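Local coordinates for aminotransferase, class I (Staphylococcus aureus, PDB 2O1B), which probably catalyses the reversible, pyridoxal-5'-phosphate-dependent transfer of an amino group between aspartate and a 2-oxo acid, as an aspartate aminotransferase of class I, at residues Asp96-Gln101 / Ala245-Ser250; Glu88-Ala93 / Val112-Gly117. One frame throughout, in Å; residues are numbered along the deposited sequence.

Contact 1 (Asp96-Gln101 / Ala245-Ser250); sequences DFYQRQ and AIEIYS. With PLP (pyridoxal-5'-phosphate), chain B.
The F97 ring turns its edge to one face of the Y249 ring, an edge-to-face (T-shaped) pair with centroids 5.0 Å apart and planes inclined at 61°. Its CE2 lies above that face, offset toward the rim, while F97 CZ sits 3.6 Å from Y249 CZ; Y249 OH in turn lies close to the plane of the F97 ring, at its edge. A face of F97 is occupied by Q101 CG, one turn further along the helix, 3.6 Å above the ring centre. At the edge of the Y98 ring, in its plane, lies a carboxylate oxygen of E247: Y98 OH donates to E247 OE1 in a very short hydrogen bond of 2.5 Å, with ring and carboxylate planes 50° apart. E247 reaches across with CG anti to its backbone N and an extended chain beyond. Its carboxylate is buried but well supplied with partners, since S234 OG also bonds OE1 and the backbone N of I235 bonds OE2; together they fix its rotation. Y98 OH also lies 4.0 Å from Y249 CD1, which places the hydrogen bond next to the aromatic pair. The strand runs at 101° to helix segment 96-101; I248, directed away from that segment, touches T118 and L122 of helix 118-129. Helix 88-102 here packs on the central mixed sheet of the large domain, as in fold-type I PLP enzymes, and at the strand's end S250 OG, donating to PLP O3P over 2.7 Å, is one of several phosphate ligands.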
# COMPACT_ATOMS: atom_id res chain seq x y z
N ASP A 96 -6.98 -22.17 -6.85
CA ASP A 96 -7.72 -23.30 -6.27
C ASP A 96 -9.07 -22.86 -5.72
O ASP A 96 -10.08 -23.54 -5.92
CB ASP A 96 -6.93 -23.96 -5.14
CG ASP A 96 -5.73 -24.77 -5.63
OD1 ASP A 96 -5.53 -24.94 -6.86
OD2 ASP A 96 -4.97 -25.24 -4.75
N PHE A 97 -9.08 -21.74 -4.99
CA PHE A 97 -10.30 -21.16 -4.45
C PHE A 97 -11.27 -20.85 -5.58
O PHE A 97 -12.40 -21.35 -5.61
CB PHE A 97 -9.95 -19.91 -3.63
CG PHE A 97 -11.13 -19.21 -3.01
CD1 PHE A 97 -11.68 -19.65 -1.81
CD2 PHE A 97 -11.65 -18.05 -3.59
CE1 PHE A 97 -12.76 -18.98 -1.22
CE2 PHE A 97 -12.72 -17.38 -3.01
CZ PHE A 97 -13.27 -17.85 -1.81
N TYR A 98 -10.83 -20.05 -6.55
CA TYR A 98 -11.68 -19.73 -7.69
C TYR A 98 -12.19 -20.94 -8.47
O TYR A 98 -13.35 -20.95 -8.92
CB TYR A 98 -11.05 -18.67 -8.59
CG TYR A 98 -11.66 -17.33 -8.32
CD1 TYR A 98 -11.44 -16.67 -7.10
CD2 TYR A 98 -12.52 -16.74 -9.25
CE1 TYR A 98 -12.05 -15.43 -6.83
CE2 TYR A 98 -13.11 -15.50 -8.99
CZ TYR A 98 -12.88 -14.86 -7.79
OH TYR A 98 -13.48 -13.65 -7.54
N GLN A 99 -11.36 -21.97 -8.60
CA GLN A 99 -11.77 -23.20 -9.27
C GLN A 99 -12.90 -23.92 -8.53
O GLN A 99 -13.95 -24.20 -9.13
CB GLN A 99 -10.58 -24.16 -9.47
CG GLN A 99 -10.92 -25.42 -10.25
CD GLN A 99 -11.38 -25.12 -11.67
OE1 GLN A 99 -10.66 -24.49 -12.45
NE2 GLN A 99 -12.56 -25.58 -12.01
N ARG A 100 -12.71 -24.22 -7.25
CA ARG A 100 -13.77 -24.95 -6.53
C ARG A 100 -14.96 -24.06 -6.15
O ARG A 100 -16.06 -24.56 -5.97
CB ARG A 100 -13.22 -25.74 -5.33
CG ARG A 100 -12.62 -24.90 -4.24
CD ARG A 100 -12.22 -25.72 -3.03
NE ARG A 100 -12.00 -24.81 -1.91
CZ ARG A 100 -10.84 -24.23 -1.61
NH1 ARG A 100 -9.74 -24.47 -2.31
NH2 ARG A 100 -10.79 -23.39 -0.58
N GLN A 101 -14.74 -22.74 -6.05
CA GLN A 101 -15.84 -21.83 -5.73
C GLN A 101 -16.69 -21.49 -6.96
O GLN A 101 -17.92 -21.58 -6.91
CB GLN A 101 -15.33 -20.54 -5.05
CG GLN A 101 -14.86 -20.71 -3.58
CD GLN A 101 -16.01 -20.82 -2.58
OE1 GLN A 101 -17.17 -20.53 -2.91
NE2 GLN A 101 -15.68 -21.20 -1.35
N ALA A 245 -12.88 -8.34 -18.23
CA ALA A 245 -12.95 -8.00 -16.82
C ALA A 245 -11.88 -8.61 -15.92
O ALA A 245 -11.30 -9.67 -16.23
CB ALA A 245 -14.32 -8.36 -16.26
N ILE A 246 -11.63 -7.93 -14.80
CA ILE A 246 -10.99 -8.54 -13.63
C ILE A 246 -12.00 -8.52 -12.50
O ILE A 246 -12.92 -7.69 -12.49
CB ILE A 246 -9.71 -7.79 -13.16
CG1 ILE A 246 -9.98 -6.30 -12.90
CG2 ILE A 246 -8.57 -8.00 -14.16
CD1 ILE A 246 -8.83 -5.56 -12.20
N GLU A 247 -11.83 -9.44 -11.57
CA GLU A 247 -12.63 -9.47 -10.37
C GLU A 247 -11.73 -9.31 -9.16
O GLU A 247 -10.67 -9.92 -9.09
CB GLU A 247 -13.36 -10.78 -10.29
CG GLU A 247 -14.43 -10.83 -9.23
CD GLU A 247 -15.41 -11.89 -9.55
OE1 GLU A 247 -15.07 -13.09 -9.35
OE2 GLU A 247 -16.49 -11.53 -10.03
N ILE A 248 -12.16 -8.50 -8.20
CA ILE A 248 -11.36 -8.25 -7.00
C ILE A 248 -12.08 -8.85 -5.78
O ILE A 248 -13.27 -8.62 -5.56
CB ILE A 248 -11.03 -6.75 -6.85
CG1 ILE A 248 -9.93 -6.39 -7.86
CG2 ILE A 248 -10.60 -6.42 -5.42
CD1 ILE A 248 -9.58 -4.95 -7.95
N TYR A 249 -11.36 -9.66 -5.04
CA TYR A 249 -11.92 -10.43 -3.94
C TYR A 249 -11.17 -10.08 -2.66
O TYR A 249 -9.94 -10.00 -2.68
CB TYR A 249 -11.77 -11.93 -4.22
CG TYR A 249 -12.56 -12.81 -3.27
CD1 TYR A 249 -13.87 -13.19 -3.57
CD2 TYR A 249 -12.00 -13.24 -2.06
CE1 TYR A 249 -14.62 -13.98 -2.68
CE2 TYR A 249 -12.73 -14.03 -1.17
CZ TYR A 249 -14.04 -14.39 -1.48
OH TYR A 249 -14.77 -15.16 -0.60
N SER A 250 -11.91 -9.88 -1.56
CA SER A 250 -11.32 -9.49 -0.29
C SER A 250 -11.47 -10.58 0.76
O SER A 250 -12.51 -11.24 0.81
CB SER A 250 -11.97 -8.21 0.24
OG SER A 250 -11.43 -7.87 1.51
N1 PLP B . -15.35 -2.65 -1.89
C2 PLP B . -16.53 -2.77 -1.18
C2A PLP B . -17.84 -2.80 -1.92
C3 PLP B . -16.47 -2.89 0.21
O3 PLP B . -17.61 -3.02 0.95
C4 PLP B . -15.23 -2.89 0.86
C4A PLP B . -15.15 -3.55 2.20
C5 PLP B . -14.05 -2.75 0.13
C6 PLP B . -14.12 -2.63 -1.26
C5A PLP B . -12.69 -2.71 0.82
O4P PLP B . -12.27 -3.98 1.28
P PLP B . -10.78 -4.19 1.88
O1P PLP B . -10.88 -4.37 3.39
O2P PLP B . -9.98 -2.97 1.53
O3P PLP B . -10.23 -5.44 1.25

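Contact 2 (Glu88-Ala93 / Val112-Gly117); sequences EAFKQA and VCILYG. With PLP (pyridoxal-5'-phosphate), chain B.
F90 and I114 make the tight part of this contact: ring atoms CD2 and CE2 of F90 lie against the isoleucine's branches, with F90 CE2 3.5 Å from I114 CG1. I114 CG2 is just as near, 3.5 Å from F90 CE2, which bears on both branches from one side. With CG anti to the backbone N (chi1 -166°), the ring extends from the helix and meets I114 obliquely; A294 and Q291 of helix 288-300 also touch it. The axis of segment 88-93 stands at 107° to strand 112-115, with a closest approach of 9.2 Å. This is helix-on-sheet packing at an outermost strand of the seven-stranded mixed sheet of the class I aminotransferase large domain, beside its antiparallel neighbour 263-267. Past that strand, Y116 centres an inverse gamma turn that leads to G117, whose C lies 3.8 Å from PLP O3P. Packing is looser around K91: its CG is 4.2 Å from I114 CD1, and its CA is 4.5 Å from V112 CG1. The extended lysine chain then leads away from the strand, and NZ forms its salt bridge with E109; a long one to E88 OE2 spans 3.8 Å. E88, exposed on this polar flank, pairs through OE1 with K108.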
# COMPACT_ATOMS: atom_id res chain seq x y z
N GLU A 88 4.33 -18.63 -4.38
CA GLU A 88 3.67 -19.59 -5.26
C GLU A 88 2.46 -20.24 -4.60
O GLU A 88 1.41 -20.40 -5.22
CB GLU A 88 4.65 -20.66 -5.72
CG GLU A 88 5.32 -20.36 -7.04
CD GLU A 88 4.34 -20.37 -8.20
OE1 GLU A 88 3.76 -21.45 -8.50
OE2 GLU A 88 4.14 -19.29 -8.82
N ALA A 89 2.63 -20.62 -3.33
CA ALA A 89 1.54 -21.22 -2.55
C ALA A 89 0.33 -20.28 -2.42
O ALA A 89 -0.80 -20.75 -2.35
CB ALA A 89 2.04 -21.66 -1.20
N PHE A 90 0.57 -18.97 -2.38
CA PHE A 90 -0.52 -17.97 -2.31
C PHE A 90 -1.21 -17.89 -3.66
O PHE A 90 -2.43 -18.03 -3.74
CB PHE A 90 0.00 -16.60 -1.81
CG PHE A 90 -1.09 -15.61 -1.37
CD1 PHE A 90 -2.42 -16.00 -1.18
CD2 PHE A 90 -0.76 -14.28 -1.12
CE1 PHE A 90 -3.39 -15.06 -0.79
CE2 PHE A 90 -1.72 -13.34 -0.71
CZ PHE A 90 -3.03 -13.74 -0.55
N LYS A 91 -0.43 -17.70 -4.73
CA LYS A 91 -1.01 -17.68 -6.08
C LYS A 91 -1.85 -18.94 -6.34
O LYS A 91 -2.90 -18.88 -6.98
CB LYS A 91 0.10 -17.58 -7.13
CG LYS A 91 0.96 -16.33 -7.04
CD LYS A 91 2.04 -16.38 -8.10
CE LYS A 91 3.01 -15.21 -7.99
NZ LYS A 91 4.25 -15.49 -8.78
N GLN A 92 -1.35 -20.07 -5.84
CA GLN A 92 -2.01 -21.36 -5.99
C GLN A 92 -3.28 -21.48 -5.15
O GLN A 92 -4.25 -22.09 -5.59
CB GLN A 92 -1.04 -22.49 -5.67
CG GLN A 92 -1.59 -23.88 -5.94
CD GLN A 92 -1.74 -24.18 -7.43
OE1 GLN A 92 -0.78 -24.07 -8.18
NE2 GLN A 92 -2.93 -24.58 -7.85
N ALA A 93 -3.27 -20.93 -3.93
CA ALA A 93 -4.46 -20.96 -3.07
C ALA A 93 -5.58 -20.13 -3.69
O ALA A 93 -6.76 -20.46 -3.54
CB ALA A 93 -4.14 -20.47 -1.67
N VAL A 112 -3.45 -13.53 -11.91
CA VAL A 112 -3.55 -13.36 -10.46
C VAL A 112 -2.61 -12.25 -9.98
O VAL A 112 -1.42 -12.27 -10.28
CB VAL A 112 -3.21 -14.68 -9.72
CG1 VAL A 112 -3.22 -14.46 -8.23
CG2 VAL A 112 -4.20 -15.79 -10.08
N CYS A 113 -3.16 -11.30 -9.22
CA CYS A 113 -2.38 -10.23 -8.58
C CYS A 113 -2.84 -10.07 -7.15
O CYS A 113 -4.02 -9.77 -6.90
CB CYS A 113 -2.54 -8.89 -9.32
SG CYS A 113 -1.60 -7.51 -8.61
N ILE A 114 -1.93 -10.30 -6.21
CA ILE A 114 -2.22 -10.14 -4.79
C ILE A 114 -2.35 -8.66 -4.42
O ILE A 114 -1.58 -7.84 -4.92
CB ILE A 114 -1.10 -10.79 -3.95
CG1 ILE A 114 -1.23 -12.31 -4.01
CG2 ILE A 114 -1.19 -10.38 -2.52
CD1 ILE A 114 -0.26 -12.98 -4.91
N LEU A 115 -3.32 -8.34 -3.56
CA LEU A 115 -3.60 -6.95 -3.17
C LEU A 115 -3.40 -6.70 -1.68
O LEU A 115 -3.69 -7.56 -0.86
CB LEU A 115 -5.02 -6.52 -3.59
CG LEU A 115 -5.41 -6.63 -5.07
CD1 LEU A 115 -6.88 -6.30 -5.29
CD2 LEU A 115 -4.52 -5.76 -5.95
N TYR A 116 -2.91 -5.51 -1.35
CA TYR A 116 -2.65 -5.10 0.04
C TYR A 116 -3.94 -4.52 0.64
O TYR A 116 -4.00 -3.33 0.98
CB TYR A 116 -1.53 -4.07 0.07
CG TYR A 116 -0.25 -4.53 -0.60
CD1 TYR A 116 0.75 -5.15 0.14
CD2 TYR A 116 -0.06 -4.37 -1.97
CE1 TYR A 116 1.93 -5.59 -0.47
CE2 TYR A 116 1.11 -4.80 -2.60
CZ TYR A 116 2.10 -5.42 -1.84
OH TYR A 116 3.27 -5.85 -2.43
N GLY A 117 -4.96 -5.37 0.75
CA GLY A 117 -6.33 -4.94 0.97
C GLY A 117 -6.87 -4.49 -0.37
O GLY A 117 -6.15 -3.83 -1.13
N1 PLP B . -15.35 -2.65 -1.89
C2 PLP B . -16.53 -2.77 -1.18
C2A PLP B . -17.84 -2.80 -1.92
C3 PLP B . -16.47 -2.89 0.21
O3 PLP B . -17.61 -3.02 0.95
C4 PLP B . -15.23 -2.89 0.86
C4A PLP B . -15.15 -3.55 2.20
C5 PLP B . -14.05 -2.75 0.13
C6 PLP B . -14.12 -2.63 -1.26
C5A PLP B . -12.69 -2.71 0.82
O4P PLP B . -12.27 -3.98 1.28
P PLP B . -10.78 -4.19 1.88
O1P PLP B . -10.88 -4.37 3.39
O2P PLP B . -9.98 -2.97 1.53
O3P PLP B . -10.23 -5.44 1.25

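Overall arrangement
Following the chain from the N terminus, the first element shared by the contacts is helix 88-102, whose opening turns enter contact 2 and whose later turns enter contact 1. Contact 2 closes a short loop of 18 intervening residues, bringing strand 112-115 back to the helix. Contact 1 closes a far longer one, with 143 residues between its segments, when strand 245-250 arrives after most of the large sheet is built. Because the segments alternate in sequence, the two loops cross. Their centres are 11 Å apart, and I248 CG2 meets L115 CD1 at 3.7 Å. One helix is thereby tied to two strands of one sheet, separated by strand 263-267, and both strand segments end beside the PLP phosphate.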